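Local atomic coordinates of malate dehydrogenase (Picrophilus torridus, PDB entry 4BGV), a protein that probably catalyses the reversible NAD-dependent oxidation of (S)-malate to oxaloacetate, a step of the tricarboxylic acid cycle. Residues G14-V17 against A18-A22; I103-S106 against V107-I111; I221-L224 against Y225-G228. All coordinates share one frame; numbering follows the deposited sequence.

Contact 1. Residues G14-V17 against A18-A22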
loop_
_atom_site.group_PDB
_atom_site.type_symbol
_atom_site.label_atom_id
_atom_site.label_comp_id
_atom_site.label_asym_id
_atom_site.label_seq_id
_atom_site.Cartn_x
_atom_site.Cartn_y
_atom_site.Cartn_z
ATOM N N GLY A 14 -14.405 17.506 -1.753
ATOM C CA GLY A 14 -13.289 17.788 -2.647
ATOM C C GLY A 14 -11.945 17.574 -1.975
ATOM O O GLY A 14 -11.021 16.973 -2.556
ATOM N N ALA A 15 -11.826 18.019 -0.730
ATOM C CA ALA A 15 -10.541 17.855 -0.047
ATOM C C ALA A 15 -10.259 16.382 0.293
ATOM O O ALA A 15 -9.114 15.941 0.242
ATOM C CB ALA A 15 -10.450 18.743 1.183
ATOM N N THR A 16 -11.305 15.618 0.597
ATOM C CA THR A 16 -11.131 14.188 0.851
ATOM C C THR A 16 -10.649 13.509 -0.424
ATOM O O THR A 16 -9.764 12.658 -0.389
ATOM C CB THR A 16 -12.447 13.548 1.334
ATOM O OG1 THR A 16 -12.827 14.179 2.558
ATOM C CG2 THR A 16 -12.288 12.040 1.604
ATOM N N VAL A 17 -11.239 13.895 -1.556
ATOM C CA VAL A 17 -10.795 13.368 -2.835
ATOM C C VAL A 17 -9.307 13.663 -3.005
ATOM O O VAL A 17 -8.539 12.777 -3.370
ATOM C CB VAL A 17 -11.585 13.967 -4.009
ATOM C CG1 VAL A 17 -10.929 13.597 -5.344
ATOM C CG2 VAL A 17 -13.030 13.464 -3.985
ATOM N N ALA A 18 -8.912 14.905 -2.743
ATOM C CA ALA A 18 -7.513 15.305 -2.909
ATOM C C ALA A 18 -6.590 14.482 -2.004
ATOM O O ALA A 18 -5.545 13.977 -2.444
ATOM C CB ALA A 18 -7.343 16.807 -2.648
ATOM N N GLN A 19 -6.980 14.324 -0.739
ATOM C CA GLN A 19 -6.145 13.557 0.192
ATOM C C GLN A 19 -6.093 12.087 -0.231
ATOM O O GLN A 19 -5.059 11.426 -0.096
ATOM C CB GLN A 19 -6.654 13.687 1.627
ATOM C CG GLN A 19 -5.880 12.831 2.654
ATOM C CD GLN A 19 -4.429 13.299 2.859
ATOM O OE1 GLN A 19 -4.137 14.075 3.778
ATOM N NE2 GLN A 19 -3.518 12.807 2.023
ATOM N N THR A 20 -7.207 11.588 -0.754
ATOM C CA THR A 20 -7.285 10.201 -1.218
ATOM C C THR A 20 -6.391 9.952 -2.440
ATOM O O THR A 20 -5.640 8.955 -2.498
ATOM C CB THR A 20 -8.750 9.818 -1.545
ATOM O OG1 THR A 20 -9.528 9.967 -0.358
ATOM C CG2 THR A 20 -8.844 8.368 -2.015
ATOM N N LEU A 21 -6.475 10.852 -3.421
ATOM C CA LEU A 21 -5.608 10.776 -4.602
ATOM C C LEU A 21 -4.141 10.826 -4.212
ATOM O O LEU A 21 -3.320 10.139 -4.818
ATOM C CB LEU A 21 -5.905 11.919 -5.574
ATOM C CG LEU A 21 -7.320 11.834 -6.190
ATOM C CD1 LEU A 21 -7.597 13.064 -7.035
ATOM C CD2 LEU A 21 -7.484 10.551 -7.024
ATOM N N ALA A 22 -3.809 11.634 -3.203
ATOM C CA ALA A 22 -2.405 11.743 -2.766
ATOM C C ALA A 22 -1.930 10.439 -2.143
ATOM O O ALA A 22 -0.864 9.924 -2.498
ATOM C CB ALA A 22 -2.221 12.906 -1.789
#
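The carbonyls of Gly14, Ala15, Thr16 and Val17 accept the amides of Ala18, Gln19, Thr20 and Leu21 in regular alpha-helical i to i+4 order; the bond from Leu21 N to Val17 O, 2.8 Å, is the straightest of the four at 171°. Thr16 O takes a second donor from the same residue as its first. With Thr20 OG1 set beside its own backbone N (chi1 -60°), the hydroxyl turns back one helical turn and donates a hydrogen bond to Thr16 O, 2.7 Å from Thr20 OG1, from above the carbonyl plane, while Thr20 N comes in at 2.8 Å from the other face. The Thr16 hydroxyl repeats this habit, bonding to Ala12 O. On another side of the helix Val17 and Leu21 run alongside each other, Val17 CG1 meeting Leu21 CD1 at 3.8 Å. Gly14 is the last glycine of the Rossmann-type GxGxxG motif and probably helps bind NAD. Helix 12-23 forms the crossover of the first beta-alpha-beta unit: Ala18 and Leu21 lie on strand 28-33, Val17 and Leu21 meet helix 232-246, Ala15 touches helix 38-47, and Thr16 and Gln19 pack on Tyr232 of the second subunit.

Contact 2. Residues I103-S106 against V107-I111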
loop_
_atom_site.group_PDB
_atom_site.type_symbol
_atom_site.label_atom_id
_atom_site.label_comp_id
_atom_site.label_asym_id
_atom_site.label_seq_id
_atom_site.Cartn_x
_atom_site.Cartn_y
_atom_site.Cartn_z
ATOM N N ILE A 103 -24.401 26.486 -11.518
ATOM C CA ILE A 103 -23.009 26.317 -11.115
ATOM C C ILE A 103 -22.261 25.433 -12.126
ATOM O O ILE A 103 -21.138 25.747 -12.525
ATOM C CB ILE A 103 -22.911 25.742 -9.681
ATOM C CG1 ILE A 103 -23.472 26.748 -8.672
ATOM C CG2 ILE A 103 -21.474 25.406 -9.323
ATOM C CD1 ILE A 103 -23.696 26.172 -7.288
ATOM N N MET A 104 -22.902 24.359 -12.577
ATOM C CA MET A 104 -22.280 23.475 -13.564
ATOM C C MET A 104 -22.059 24.213 -14.878
ATOM O O MET A 104 -21.052 23.992 -15.551
ATOM C CB MET A 104 -23.134 22.219 -13.822
ATOM C CG MET A 104 -23.325 21.294 -12.618
ATOM S SD MET A 104 -21.784 20.639 -11.937
ATOM C CE MET A 104 -21.515 21.775 -10.585
ATOM N N LYS A 105 -23.005 25.076 -15.246
ATOM C CA LYS A 105 -22.880 25.849 -16.478
ATOM C C LYS A 105 -21.612 26.714 -16.440
ATOM O O LYS A 105 -20.809 26.683 -17.372
ATOM C CB LYS A 105 -24.143 26.688 -16.766
ATOM C CG LYS A 105 -24.102 27.419 -18.111
ATOM C CD LYS A 105 -25.487 27.943 -18.533
ATOM C CE LYS A 105 -25.441 28.632 -19.907
ATOM N NZ LYS A 105 -24.586 29.862 -19.905
ATOM N N SER A 106 -21.416 27.460 -15.358
ATOM C CA SER A 106 -20.238 28.313 -15.264
ATOM C C SER A 106 -18.949 27.503 -15.094
ATOM O O SER A 106 -17.912 27.865 -15.653
ATOM C CB SER A 106 -20.385 29.363 -14.153
ATOM O OG SER A 106 -20.325 28.764 -12.873
ATOM N N VAL A 107 -19.006 26.416 -14.322
ATOM C CA VAL A 107 -17.850 25.526 -14.211
ATOM C C VAL A 107 -17.484 24.923 -15.566
ATOM O O VAL A 107 -16.311 24.912 -15.950
ATOM C CB VAL A 107 -18.046 24.415 -13.149
ATOM C CG1 VAL A 107 -17.015 23.312 -13.322
ATOM C CG2 VAL A 107 -17.942 25.005 -11.739
ATOM N N GLY A 108 -18.489 24.450 -16.300
ATOM C CA GLY A 108 -18.255 23.859 -17.611
ATOM C C GLY A 108 -17.695 24.851 -18.614
ATOM O O GLY A 108 -16.863 24.501 -19.461
ATOM N N GLU A 109 -18.152 26.098 -18.523
ATOM C CA GLU A 109 -17.604 27.163 -19.366
ATOM C C GLU A 109 -16.135 27.444 -19.061
ATOM O O GLU A 109 -15.341 27.660 -19.974
ATOM C CB GLU A 109 -18.466 28.434 -19.277
ATOM C CG GLU A 109 -19.782 28.256 -20.056
ATOM C CD GLU A 109 -20.864 29.247 -19.673
ATOM O OE1 GLU A 109 -20.646 30.061 -18.741
ATOM O OE2 GLU A 109 -21.939 29.202 -20.309
ATOM N N ALA A 110 -15.774 27.428 -17.780
ATOM C CA ALA A 110 -14.376 27.572 -17.385
ATOM C C ALA A 110 -13.518 26.392 -17.856
ATOM O O ALA A 110 -12.374 26.577 -18.260
ATOM C CB ALA A 110 -14.251 27.759 -15.864
ATOM N N ILE A 111 -14.064 25.182 -17.792
ATOM C CA ILE A 111 -13.343 24.008 -18.279
ATOM C C ILE A 111 -13.096 24.091 -19.790
ATOM O O ILE A 111 -12.002 23.781 -20.271
ATOM C CB ILE A 111 -14.098 22.698 -17.935
ATOM C CG1 ILE A 111 -14.063 22.437 -16.422
ATOM C CG2 ILE A 111 -13.501 21.528 -18.692
ATOM C CD1 ILE A 111 -15.067 21.355 -15.949
#
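Lys105 and Glu109 are brought together by different first torsions: Lys105 CG stands anti to its own N (chi1 -175°) and the chain stays extended until a bend at chi4, whereas Glu109 CG lies anti to its carbonyl carbon (chi1 -74°) and runs straight out beyond. The two side chains thus converge one helical turn apart, and the ammonium closes a salt bridge in which Lys105 NZ lies 2.8 Å from Glu109 OE2. NZ meets that oxygen on its syn side, close to the carboxylate plane. The aliphatic part of the lysine follows the same carboxylate, Lys105 CG lying 3.6 Å from Glu109 OE2. The backbone bonds are alpha-helical, among them Gly108 N to Met104 O at 2.7 Å and Ala110 N to Ser106 O at 3.0 Å. Ile103 O is shared: Val107 N reaches it at 2.9 Å, and Ser106 OG, folded back over the helix, gives it a second, longer bond of 3.1 Å. Ile103 CG2 approaches CG2 of the buried Val107 loosely, at 4.3 Å. Here helix 93-114, the crossover between strands 78-81 and 119-122 of the nucleotide-binding fold, presses Met104 and Val107 on Val81 and on helix 127-138. The lysine side chain touches Tyr318 and Phe319, and its ammonium also makes a weak bond to Asn322 O, tying this helix to the C-terminal end of the chain. The salt bridge to Glu109 probably offsets the lysine's charge.

Contact 3. Residues I221-L224 against Y225-G228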
loop_
_atom_site.group_PDB
_atom_site.type_symbol
_atom_site.label_atom_id
_atom_site.label_comp_id
_atom_site.label_asym_id
_atom_site.label_seq_id
_atom_site.Cartn_x
_atom_site.Cartn_y
_atom_site.Cartn_z
ATOM N N ILE A 221 -26.238 9.156 6.813
ATOM C CA ILE A 221 -25.062 9.918 7.245
ATOM C C ILE A 221 -25.430 11.364 7.598
ATOM O O ILE A 221 -24.962 11.905 8.597
ATOM C CB ILE A 221 -23.936 9.907 6.179
ATOM C CG1 ILE A 221 -23.528 8.473 5.851
ATOM C CG2 ILE A 221 -22.717 10.677 6.683
ATOM C CD1 ILE A 221 -22.961 7.719 7.038
ATOM N N VAL A 222 -26.265 11.995 6.779
ATOM C CA VAL A 222 -26.724 13.355 7.083
ATOM C C VAL A 222 -27.339 13.470 8.480
ATOM O O VAL A 222 -27.075 14.434 9.211
ATOM C CB VAL A 222 -27.712 13.874 6.023
ATOM C CG1 VAL A 222 -28.418 15.135 6.517
ATOM C CG2 VAL A 222 -26.965 14.159 4.718
ATOM N N ASN A 223 -28.145 12.484 8.860
ATOM C CA ASN A 223 -28.758 12.504 10.183
ATOM C C ASN A 223 -27.718 12.436 11.300
ATOM O O ASN A 223 -27.877 13.065 12.345
ATOM C CB ASN A 223 -29.765 11.372 10.360
ATOM C CG ASN A 223 -30.196 11.224 11.803
ATOM O OD1 ASN A 223 -30.919 12.072 12.333
ATOM N ND2 ASN A 223 -29.739 10.159 12.455
ATOM N N LEU A 224 -26.650 11.689 11.067
ATOM C CA LEU A 224 -25.623 11.518 12.083
ATOM C C LEU A 224 -24.720 12.748 12.184
ATOM O O LEU A 224 -24.304 13.128 13.291
ATOM C CB LEU A 224 -24.816 10.254 11.797
ATOM C CG LEU A 224 -25.637 8.966 11.934
ATOM C CD1 LEU A 224 -24.909 7.739 11.382
ATOM C CD2 LEU A 224 -26.003 8.748 13.381
ATOM N N TYR A 225 -24.440 13.383 11.045
ATOM C CA TYR A 225 -23.571 14.569 11.003
ATOM C C TYR A 225 -24.295 15.862 11.389
ATOM O O TYR A 225 -23.668 16.810 11.879
ATOM C CB TYR A 225 -22.991 14.757 9.597
ATOM C CG TYR A 225 -21.827 13.852 9.247
ATOM C CD1 TYR A 225 -21.192 13.078 10.219
ATOM C CD2 TYR A 225 -21.336 13.803 7.942
ATOM C CE1 TYR A 225 -20.113 12.265 9.886
ATOM C CE2 TYR A 225 -20.263 12.992 7.604
ATOM C CZ TYR A 225 -19.656 12.230 8.588
ATOM O OH TYR A 225 -18.580 11.427 8.276
ATOM N N LYS A 226 -25.608 15.895 11.151
ATOM C CA LYS A 226 -26.470 17.055 11.436
ATOM C C LYS A 226 -26.249 18.249 10.503
ATOM O O LYS A 226 -27.204 18.796 9.966
ATOM C CB LYS A 226 -26.370 17.520 12.897
ATOM C CG LYS A 226 -26.567 16.418 13.929
ATOM C CD LYS A 226 -27.958 15.849 13.850
ATOM C CE LYS A 226 -28.221 14.791 14.918
ATOM N NZ LYS A 226 -29.509 14.091 14.586
ATOM N N THR A 227 -24.998 18.638 10.298
ATOM C CA THR A 227 -24.706 19.897 9.613
ATOM C C THR A 227 -23.934 19.725 8.320
ATOM O O THR A 227 -23.332 20.674 7.822
ATOM C CB THR A 227 -23.893 20.835 10.519
ATOM O OG1 THR A 227 -22.700 20.162 10.943
ATOM C CG2 THR A 227 -24.711 21.221 11.742
ATOM N N GLY A 228 -23.952 18.522 7.768
ATOM C CA GLY A 228 -23.177 18.246 6.576
ATOM C C GLY A 228 -23.493 16.860 6.075
ATOM O O GLY A 228 -24.291 16.150 6.682
#
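Ile221 and Tyr225 form the close-packed side of this helix end. Their side chains lie alongside each other, and the methyl Ile221 CG2, turned toward the ring by a chi1 of -57°, sits over one face of the phenol ring, 3.8 Å from the ring centroid and shifted toward the rim, a CH-pi contact whose shortest approach is 3.5 Å from Ile221 CG2 to Tyr225 CE2. The backbone grips the same pair, Tyr225 N giving a 2.9 Å bond to Ile221 O. The hydroxyl end of the ring is tied to Asp45 of the second subunit, while Ile221 packs on Leu44 of that subunit. This is the C-terminal end of helix 217-225 in the alpha/beta C-terminal domain: Lys226 N still bonds to Val222 O at 2.8 Å, but Lys226 leaves the helix with a positive phi of 71°, and the loop toward helix 232-246 begins. Gly228 O then returns to lie in the plane of the Tyr225 ring at its edge and 3.7 Å from Val222 CA, buried without a polar partner. The solvent side, at the exposed Asn223 and Lys226, is looser. There the lysine, bent at chi2, curls back, and its ammonium makes weak bonds to Asn223, from Lys226 NZ to Asn223 O at 3.0 Å and to Asn223 OD1 at 3.3 Å.

How the contacts relate
From the N terminus the contacts come in series; none nests in or crosses another, and each joins residues within about one or two helical turns instead of closing a long loop. Contact 1 lies on helix 12-23, connecting strands 4-8 and 28-33 of the parallel nucleotide-binding sheet along the chain, and contact 2 on helix 93-114, connecting strands 78-81 and 119-122 of that sheet; their centres are about 21 Å apart. Contact 3 comes in the C-terminal domain, where helix 217-225 gives way to the loop before helix 232-246. That later helix packs on contact 1, so the chain leaving 221-228 soon meets 14-22 across the two domains. Contacts 1 and 3 also both touch the second subunit, whereas no other chain reaches contact 2.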